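Local coordinates for protein extracellular ligand-binding receptor (Desulfitobacterium hafniense, PDB 4Q6B) that binds leucine in the cleft between two alpha/beta lobes and probably delivers amino acids to an ABC transporter as its extracellular substrate-binding component, at residues F177-Y190 / E213-V225. Residues are numbered along the deposited sequence; the frame is centred on the assembly and turned at random.
Sequences FNYYGNLKDLERLY and EFLVDAKSVGIEV
Two successive helices of one alpha/beta lobe in this periplasmic-binding-protein fold, 183-195 and 207-221, meet through interlocking L186 and V221. Their segments approach to 9.8 Å between axes at a signed crossing angle of -72°, and the packing is reciprocal knobs-into-holes: L186 enters the hole formed by F214, D217, A218 and V221, while V221 enters that of L183, L186, E187 and Y190. E187 CG lies against both methyls of V221, 3.7 Å from CG1; CG2 also reaches L183 CD2, while CG1 meets the Y190 ring.

Ahead of the first helix, the Y180 hydroxyl donates to D217 OD2 in a very short bond, 2.5 Å from OH to OD2. The oxygen lies at the ring edge, near its plane, yet the carboxylate stands 83° to the ring. The Y180 and F214 side chains run at about a right angle to each other, in apolar contact with Y180 CE1 3.8 Å from F214 CD1, and L183 CD2 packs on D217 CB.

At the other end, Y190 extends with CG anti to its backbone N (chi1 -176°), which carries the ring over I223. I223 CG1 sits 3.8 Å from the ring centroid of Y190, a CH-pi contact over the face; E224 N gives Y190 OH only a weak bond. G222, with positive phi, is the C-prime residue of a Schellman motif closing helix 207-221, with I223 N bonded to A218 O and G222 N weakly to K219 O; this turn leads into I223.

Beneath, F214 CE1 touches F177 CZ at the edge of the F177 ring; both aromatics reach Y148 of strand 144-149. F214 and I223 rest on strand 200-204, seating segment 213-225 against the sheet, while F177, ending edge strand 172-177, meets W193 of helix 183-195.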
ATOM      1  N   PHE A 177      -7.760  21.847  -6.401  1.00 20.32           N
ATOM      2  CA  PHE A 177      -7.686  21.979  -7.871  1.00 21.25           C
ATOM      3  C   PHE A 177      -7.229  20.667  -8.497  1.00 19.59           C
ATOM      4  O   PHE A 177      -6.608  19.830  -7.818  1.00 20.47           O
ATOM      5  CB  PHE A 177      -6.787  23.152  -8.309  1.00 24.17           C
ATOM      6  CG  PHE A 177      -5.285  22.905  -8.127  1.00 24.23           C
ATOM      7  CD1 PHE A 177      -4.719  22.736  -6.856  1.00 20.08           C
ATOM      8  CD2 PHE A 177      -4.429  22.836  -9.239  1.00 29.35           C
ATOM      9  CE1 PHE A 177      -3.324  22.538  -6.695  1.00 19.86           C
ATOM     10  CE2 PHE A 177      -3.035  22.637  -9.075  1.00 25.96           C
ATOM     11  CZ  PHE A 177      -2.491  22.466  -7.804  1.00 23.13           C
ATOM     12  N   ASN A 178      -7.562  20.463  -9.772  1.00 20.75           N
ATOM     13  CA  ASN A 178      -7.223  19.197 -10.428  1.00 24.23           C
ATOM     14  C   ASN A 178      -6.549  19.330 -11.789  1.00 21.53           C
ATOM     15  O   ASN A 178      -6.219  18.321 -12.453  1.00 23.30           O
ATOM     16  CB  ASN A 178      -8.456  18.333 -10.534  1.00 24.97           C
ATOM     17  CG  ASN A 178      -9.540  18.965 -11.400  1.00 31.29           C
ATOM     18  OD1 ASN A 178     -10.547  19.446 -10.891  1.00 39.08           O
ATOM     19  ND2 ASN A 178      -9.340  18.956 -12.702  1.00 31.27           N
ATOM     20  N   TYR A 179      -6.358  20.574 -12.224  1.00 21.83           N
ATOM     21  CA  TYR A 179      -5.737  20.827 -13.519  1.00 23.63           C
ATOM     22  C   TYR A 179      -5.088  22.196 -13.541  1.00 21.76           C
ATOM     23  O   TYR A 179      -5.665  23.150 -13.012  1.00 23.72           O
ATOM     24  CB  TYR A 179      -6.771  20.762 -14.642  1.00 23.43           C
ATOM     25  CG  TYR A 179      -6.180  20.935 -16.035  1.00 23.49           C
ATOM     26  CD1 TYR A 179      -5.454  19.915 -16.618  1.00 24.15           C
ATOM     27  CD2 TYR A 179      -6.342  22.122 -16.774  1.00 24.17           C
ATOM     28  CE1 TYR A 179      -4.901  20.038 -17.873  1.00 25.47           C
ATOM     29  CE2 TYR A 179      -5.788  22.250 -18.039  1.00 25.42           C
ATOM     30  CZ  TYR A 179      -5.064  21.220 -18.576  1.00 26.08           C
ATOM     31  OH  TYR A 179      -4.521  21.318 -19.828  1.00 27.53           O
ATOM     32  N   TYR A 180      -3.919  22.286 -14.185  1.00 23.26           N
ATOM     33  CA  TYR A 180      -3.348  23.567 -14.610  1.00 22.25           C
ATOM     34  C   TYR A 180      -2.759  23.379 -16.006  1.00 26.02           C
ATOM     35  O   TYR A 180      -2.219  22.307 -16.292  1.00 25.53           O
ATOM     36  CB  TYR A 180      -2.288  24.065 -13.600  1.00 24.39           C
ATOM     37  CG  TYR A 180      -1.104  23.153 -13.429  1.00 27.88           C
ATOM     38  CD1 TYR A 180      -1.176  22.018 -12.634  1.00 23.69           C
ATOM     39  CD2 TYR A 180       0.092  23.431 -14.052  1.00 27.58           C
ATOM     40  CE1 TYR A 180      -0.086  21.188 -12.491  1.00 22.40           C
ATOM     41  CE2 TYR A 180       1.177  22.600 -13.921  1.00 23.88           C
ATOM     42  CZ  TYR A 180       1.078  21.485 -13.152  1.00 23.39           C
ATOM     43  OH  TYR A 180       2.170  20.675 -13.054  1.00 28.36           O
ATOM     44  N   GLY A 181      -2.874  24.391 -16.871  1.00 24.54           N
ATOM     45  CA  GLY A 181      -2.486  24.245 -18.261  1.00 26.03           C
ATOM     46  C   GLY A 181      -1.024  24.467 -18.603  1.00 33.33           C
ATOM     47  O   GLY A 181      -0.537  23.916 -19.591  1.00 36.66           O
ATOM     48  N   ASN A 182      -0.338  25.317 -17.840  1.00 27.45           N
ATOM     49  CA  ASN A 182       1.066  25.646 -18.115  1.00 27.34           C
ATOM     50  C   ASN A 182       1.668  26.290 -16.880  1.00 31.09           C
ATOM     51  O   ASN A 182       0.978  26.469 -15.871  1.00 26.93           O
ATOM     52  CB  ASN A 182       1.293  26.488 -19.402  1.00 29.04           C
ATOM     53  CG  ASN A 182       0.583  27.821 -19.384  1.00 34.11           C
ATOM     54  OD1 ASN A 182       0.042  28.257 -18.358  1.00 34.85           O
ATOM     55  ND2 ASN A 182       0.584  28.491 -20.537  1.00 33.24           N
ATOM     56  N   LEU A 183       2.950  26.612 -16.925  1.00 32.50           N
ATOM     57  CA  LEU A 183       3.617  27.123 -15.727  1.00 33.14           C
ATOM     58  C   LEU A 183       3.118  28.528 -15.323  1.00 33.14           C
ATOM     59  O   LEU A 183       3.005  28.837 -14.136  1.00 27.24           O
ATOM     60  CB  LEU A 183       5.130  27.132 -15.934  1.00 34.12           C
ATOM     61  CG  LEU A 183       5.839  25.786 -15.830  1.00 37.38           C
ATOM     62  CD1 LEU A 183       7.357  25.978 -16.025  1.00 42.05           C
ATOM     63  CD2 LEU A 183       5.548  25.161 -14.476  1.00 36.61           C
ATOM     64  N   LYS A 184       2.829  29.364 -16.308  1.00 29.27           N
ATOM     65  CA  LYS A 184       2.244  30.677 -16.060  1.00 32.26           C
ATOM     66  C   LYS A 184       1.001  30.567 -15.171  1.00 32.83           C
ATOM     67  O   LYS A 184       0.841  31.319 -14.195  1.00 35.98           O
ATOM     68  CB  LYS A 184       1.907  31.365 -17.382  1.00 37.88           C
ATOM     69  CG  LYS A 184       1.221  32.728 -17.255  1.00 41.09           C
ATOM     70  CD  LYS A 184       1.899  33.627 -16.226  1.00 45.88           C
ATOM     71  CE  LYS A 184       3.326  33.949 -16.604  1.00 44.32           C
ATOM     72  NZ  LYS A 184       3.458  35.297 -17.183  1.00 47.83           N
ATOM     73  N   ASP A 185       0.114  29.632 -15.494  1.00 30.80           N
ATOM     74  CA  ASP A 185      -1.088  29.522 -14.679  1.00 32.56           C
ATOM     75  C   ASP A 185      -0.856  28.906 -13.304  1.00 27.84           C
ATOM     76  O   ASP A 185      -1.574  29.224 -12.346  1.00 26.60           O
ATOM     77  CB  ASP A 185      -2.222  28.804 -15.402  1.00 32.48           C
ATOM     78  CG  ASP A 185      -3.593  29.192 -14.836  1.00 40.10           C
ATOM     79  OD1 ASP A 185      -3.842  30.414 -14.621  1.00 43.28           O
ATOM     80  OD2 ASP A 185      -4.407  28.284 -14.590  1.00 39.99           O
ATOM     81  N   LEU A 186       0.124  28.015 -13.188  1.00 23.16           N
ATOM     82  CA  LEU A 186       0.563  27.621 -11.848  1.00 22.16           C
ATOM     83  C   LEU A 186       1.108  28.821 -11.030  1.00 27.41           C
ATOM     84  O   LEU A 186       0.848  28.909  -9.810  1.00 25.94           O
ATOM     85  CB  LEU A 186       1.562  26.457 -11.931  1.00 22.14           C
ATOM     86  CG  LEU A 186       1.945  25.786 -10.633  1.00 23.92           C
ATOM     87  CD1 LEU A 186       0.675  25.251  -9.989  1.00 25.39           C
ATOM     88  CD2 LEU A 186       2.944  24.631 -10.893  1.00 23.70           C
ATOM     89  N   GLU A 187       1.830  29.731 -11.684  1.00 26.33           N
ATOM     90  CA  GLU A 187       2.237  30.992 -11.050  1.00 28.90           C
ATOM     91  C   GLU A 187       1.044  31.785 -10.531  1.00 29.78           C
ATOM     92  O   GLU A 187       1.089  32.331  -9.423  1.00 29.15           O
ATOM     93  CB  GLU A 187       3.063  31.877 -11.994  1.00 32.26           C
ATOM     94  CG  GLU A 187       4.488  31.404 -12.142  1.00 33.87           C
ATOM     95  CD  GLU A 187       5.310  32.216 -13.126  1.00 42.37           C
ATOM     96  OE1 GLU A 187       4.743  33.006 -13.900  1.00 42.79           O
ATOM     97  OE2 GLU A 187       6.546  32.056 -13.121  1.00 54.61           O
ATOM     98  N   ARG A 188      -0.016  31.844 -11.334  1.00 26.08           N
ATOM     99  CA  ARG A 188      -1.204  32.610 -10.995  1.00 25.62           C
ATOM    100  C   ARG A 188      -1.909  31.929  -9.810  1.00 24.91           C
ATOM    101  O   ARG A 188      -2.334  32.613  -8.859  1.00 23.58           O
ATOM    102  CB  ARG A 188      -2.132  32.653 -12.221  1.00 30.05           C
ATOM    103  CG  ARG A 188      -3.339  33.584 -12.098  1.00 34.52           C
ATOM    104  CD  ARG A 188      -4.514  32.900 -11.431  1.00 33.53           C
ATOM    105  NE  ARG A 188      -4.832  31.610 -12.043  1.00 34.53           N
ATOM    106  CZ  ARG A 188      -5.781  30.797 -11.583  1.00 35.57           C
ATOM    107  NH1 ARG A 188      -6.463  31.145 -10.500  1.00 35.20           N
ATOM    108  NH2 ARG A 188      -6.037  29.628 -12.176  1.00 34.23           N
ATOM    109  N   LEU A 189      -2.033  30.597  -9.847  1.00 25.38           N
ATOM    110  CA  LEU A 189      -2.535  29.863  -8.681  1.00 25.65           C
ATOM    111  C   LEU A 189      -1.704  30.138  -7.420  1.00 20.47           C
ATOM    112  O   LEU A 189      -2.256  30.406  -6.358  1.00 22.19           O
ATOM    113  CB  LEU A 189      -2.588  28.347  -8.931  1.00 23.09           C
ATOM    114  CG  LEU A 189      -3.699  27.902  -9.874  1.00 26.74           C
ATOM    115  CD1 LEU A 189      -3.327  26.538 -10.484  1.00 22.86           C
ATOM    116  CD2 LEU A 189      -5.001  27.828  -9.078  1.00 22.90           C
ATOM    117  N   TYR A 190      -0.377  30.099  -7.546  1.00 20.79           N
ATOM    118  CA  TYR A 190       0.508  30.307  -6.384  1.00 23.47           C
ATOM    119  C   TYR A 190       0.317  31.724  -5.814  1.00 21.55           C
ATOM    120  O   TYR A 190       0.329  31.915  -4.575  1.00 22.29           O
ATOM    121  CB  TYR A 190       1.961  30.089  -6.812  1.00 24.03           C
ATOM    122  CG  TYR A 190       3.015  30.170  -5.730  1.00 27.17           C
ATOM    123  CD1 TYR A 190       2.747  29.781  -4.422  1.00 23.76           C
ATOM    124  CD2 TYR A 190       4.295  30.627  -6.034  1.00 27.30           C
ATOM    125  CE1 TYR A 190       3.748  29.821  -3.441  1.00 23.21           C
ATOM    126  CE2 TYR A 190       5.299  30.691  -5.043  1.00 25.46           C
ATOM    127  CZ  TYR A 190       5.006  30.285  -3.772  1.00 26.24           C
ATOM    128  OH  TYR A 190       5.994  30.353  -2.820  1.00 27.64           O
ATOM    129  N   GLU A 213       5.186  15.204 -12.321  1.00 27.66           N
ATOM    130  CA  GLU A 213       5.144  16.407 -13.143  1.00 29.10           C
ATOM    131  C   GLU A 213       4.834  17.650 -12.316  1.00 27.56           C
ATOM    132  O   GLU A 213       5.449  18.697 -12.535  1.00 28.93           O
ATOM    133  CB  GLU A 213       4.107  16.308 -14.264  1.00 34.29           C
ATOM    134  CG  GLU A 213       4.496  15.415 -15.424  1.00 39.52           C
ATOM    135  CD  GLU A 213       4.037  13.981 -15.178  1.00 46.02           C
ATOM    136  OE1 GLU A 213       3.593  13.695 -14.034  1.00 39.26           O
ATOM    137  OE2 GLU A 213       4.112  13.149 -16.118  1.00 50.20           O
ATOM    138  N   PHE A 214       3.868  17.549 -11.399  1.00 25.37           N
ATOM    139  CA  PHE A 214       3.533  18.697 -10.561  1.00 29.56           C
ATOM    140  C   PHE A 214       4.711  19.075  -9.658  1.00 28.82           C
ATOM    141  O   PHE A 214       5.026  20.248  -9.481  1.00 28.34           O
ATOM    142  CB  PHE A 214       2.315  18.404  -9.685  1.00 29.11           C
ATOM    143  CG  PHE A 214       2.034  19.485  -8.677  1.00 27.33           C
ATOM    144  CD1 PHE A 214       1.568  20.731  -9.096  1.00 22.07           C
ATOM    145  CD2 PHE A 214       2.249  19.271  -7.320  1.00 24.34           C
ATOM    146  CE1 PHE A 214       1.323  21.747  -8.179  1.00 23.85           C
ATOM    147  CE2 PHE A 214       2.002  20.287  -6.390  1.00 26.05           C
ATOM    148  CZ  PHE A 214       1.543  21.538  -6.828  1.00 23.05           C
ATOM    149  N   LEU A 215       5.369  18.073  -9.096  1.00 27.30           N
ATOM    150  CA  LEU A 215       6.503  18.303  -8.203  1.00 33.20           C
ATOM    151  C   LEU A 215       7.575  19.125  -8.921  1.00 30.59           C
ATOM    152  O   LEU A 215       8.054  20.169  -8.427  1.00 30.31           O
ATOM    153  CB  LEU A 215       7.041  16.938  -7.782  1.00 40.07           C
ATOM    154  CG  LEU A 215       8.227  16.778  -6.851  1.00 46.72           C
ATOM    155  CD1 LEU A 215       7.932  17.483  -5.574  1.00 46.61           C
ATOM    156  CD2 LEU A 215       8.409  15.291  -6.582  1.00 49.76           C
ATOM    157  N   VAL A 216       7.913  18.685 -10.124  1.00 27.34           N
ATOM    158  CA  VAL A 216       8.896  19.366 -10.942  1.00 27.07           C
ATOM    159  C   VAL A 216       8.416  20.771 -11.309  1.00 31.52           C
ATOM    160  O   VAL A 216       9.190  21.748 -11.241  1.00 29.65           O
ATOM    161  CB  VAL A 216       9.184  18.544 -12.210  1.00 35.42           C
ATOM    162  CG1 VAL A 216       9.983  19.336 -13.202  1.00 37.64           C
ATOM    163  CG2 VAL A 216       9.931  17.265 -11.805  1.00 38.30           C
ATOM    164  N   ASP A 217       7.145  20.882 -11.703  1.00 25.48           N
ATOM    165  CA  ASP A 217       6.627  22.192 -12.093  1.00 27.23           C
ATOM    166  C   ASP A 217       6.600  23.160 -10.887  1.00 27.47           C
ATOM    167  O   ASP A 217       6.898  24.352 -11.055  1.00 29.47           O
ATOM    168  CB  ASP A 217       5.219  22.100 -12.686  1.00 28.74           C
ATOM    169  CG  ASP A 217       5.199  21.510 -14.074  1.00 34.75           C
ATOM    170  OD1 ASP A 217       6.254  21.448 -14.733  1.00 35.48           O
ATOM    171  OD2 ASP A 217       4.108  21.108 -14.515  1.00 35.26           O
ATOM    172  N   ALA A 218       6.196  22.647  -9.725  1.00 24.35           N
ATOM    173  CA  ALA A 218       6.183  23.411  -8.470  1.00 26.08           C
ATOM    174  C   ALA A 218       7.580  23.966  -8.193  1.00 26.95           C
ATOM    175  O   ALA A 218       7.740  25.138  -7.806  1.00 29.56           O
ATOM    176  CB  ALA A 218       5.708  22.526  -7.296  1.00 23.39           C
ATOM    177  N   LYS A 219       8.607  23.149  -8.402  1.00 26.82           N
ATOM    178  CA  LYS A 219       9.966  23.664  -8.164  1.00 30.29           C
ATOM    179  C   LYS A 219      10.358  24.721  -9.177  1.00 34.17           C
ATOM    180  O   LYS A 219      11.049  25.684  -8.848  1.00 39.89           O
ATOM    181  CB  LYS A 219      11.013  22.539  -8.052  1.00 36.38           C
ATOM    182  CG  LYS A 219      10.698  21.462  -6.973  1.00 52.70           C
ATOM    183  CD  LYS A 219      10.583  21.979  -5.519  1.00 49.81           C
ATOM    184  CE  LYS A 219      10.126  20.853  -4.562  1.00 50.78           C
ATOM    185  NZ  LYS A 219       9.936  21.215  -3.108  1.00 44.40           N
ATOM    186  N   SER A 220       9.904  24.572 -10.414  1.00 35.15           N
ATOM    187  CA  SER A 220      10.189  25.572 -11.449  1.00 35.59           C
ATOM    188  C   SER A 220       9.599  26.935 -11.130  1.00 35.18           C
ATOM    189  O   SER A 220      10.223  27.962 -11.378  1.00 38.68           O
ATOM    190  CB  SER A 220       9.644  25.115 -12.810  1.00 39.79           C
ATOM    191  OG  SER A 220      10.288  23.926 -13.232  1.00 43.40           O
ATOM    192  N   VAL A 221       8.379  26.938 -10.597  1.00 28.39           N
ATOM    193  CA  VAL A 221       7.633  28.178 -10.342  1.00 26.98           C
ATOM    194  C   VAL A 221       8.098  28.812  -9.010  1.00 34.87           C
ATOM    195  O   VAL A 221       7.900  30.012  -8.760  1.00 39.17           O
ATOM    196  CB  VAL A 221       6.113  27.854 -10.376  1.00 45.25           C
ATOM    197  CG1 VAL A 221       5.280  28.841  -9.584  1.00 50.34           C
ATOM    198  CG2 VAL A 221       5.646  27.791 -11.816  1.00 39.64           C
ATOM    199  N   GLY A 222       8.762  28.008  -8.186  1.00 30.94           N
ATOM    200  CA  GLY A 222       9.361  28.498  -6.952  1.00 33.75           C
ATOM    201  C   GLY A 222       8.488  28.292  -5.732  1.00 29.69           C
ATOM    202  O   GLY A 222       8.635  28.994  -4.727  1.00 29.96           O
ATOM    203  N   ILE A 223       7.593  27.311  -5.788  1.00 25.90           N
ATOM    204  CA  ILE A 223       6.712  27.078  -4.666  1.00 25.05           C
ATOM    205  C   ILE A 223       7.514  26.582  -3.468  1.00 27.93           C
ATOM    206  O   ILE A 223       8.265  25.596  -3.561  1.00 27.45           O
ATOM    207  CB  ILE A 223       5.590  26.091  -5.048  1.00 24.67           C
ATOM    208  CG1 ILE A 223       4.702  26.741  -6.110  1.00 25.64           C
ATOM    209  CG2 ILE A 223       4.801  25.672  -3.815  1.00 25.82           C
ATOM    210  CD1 ILE A 223       3.533  25.905  -6.532  1.00 25.92           C
ATOM    211  N   GLU A 224       7.376  27.280  -2.342  1.00 28.97           N
ATOM    212  CA  GLU A 224       8.310  27.086  -1.235  1.00 37.22           C
ATOM    213  C   GLU A 224       7.771  26.109  -0.174  1.00 31.82           C
ATOM    214  O   GLU A 224       8.539  25.470   0.567  1.00 31.72           O
ATOM    215  CB  GLU A 224       8.636  28.462  -0.612  1.00 38.20           C
ATOM    216  CG  GLU A 224       9.778  28.466   0.391  1.00 38.82           C
ATOM    217  CD  GLU A 224      11.141  28.465  -0.289  1.00 41.30           C
ATOM    218  OE1 GLU A 224      11.928  27.510  -0.045  1.00 40.01           O
ATOM    219  OE2 GLU A 224      11.417  29.411  -1.074  1.00 36.35           O
ATOM    220  N   VAL A 225       6.445  25.972  -0.123  1.00 23.41           N
ATOM    221  CA  VAL A 225       5.802  25.308   1.001  1.00 20.57           C
ATOM    222  C   VAL A 225       5.952  23.793   0.977  1.00 20.97           C
ATOM    223  O   VAL A 225       6.229  23.225  -0.082  1.00 22.46           O
ATOM    224  CB  VAL A 225       4.312  25.639   1.028  1.00 21.79           C
ATOM    225  CG1 VAL A 225       4.152  27.187   1.053  1.00 21.93           C
ATOM    226  CG2 VAL A 225       3.610  25.060  -0.199  1.00 19.27           C
TER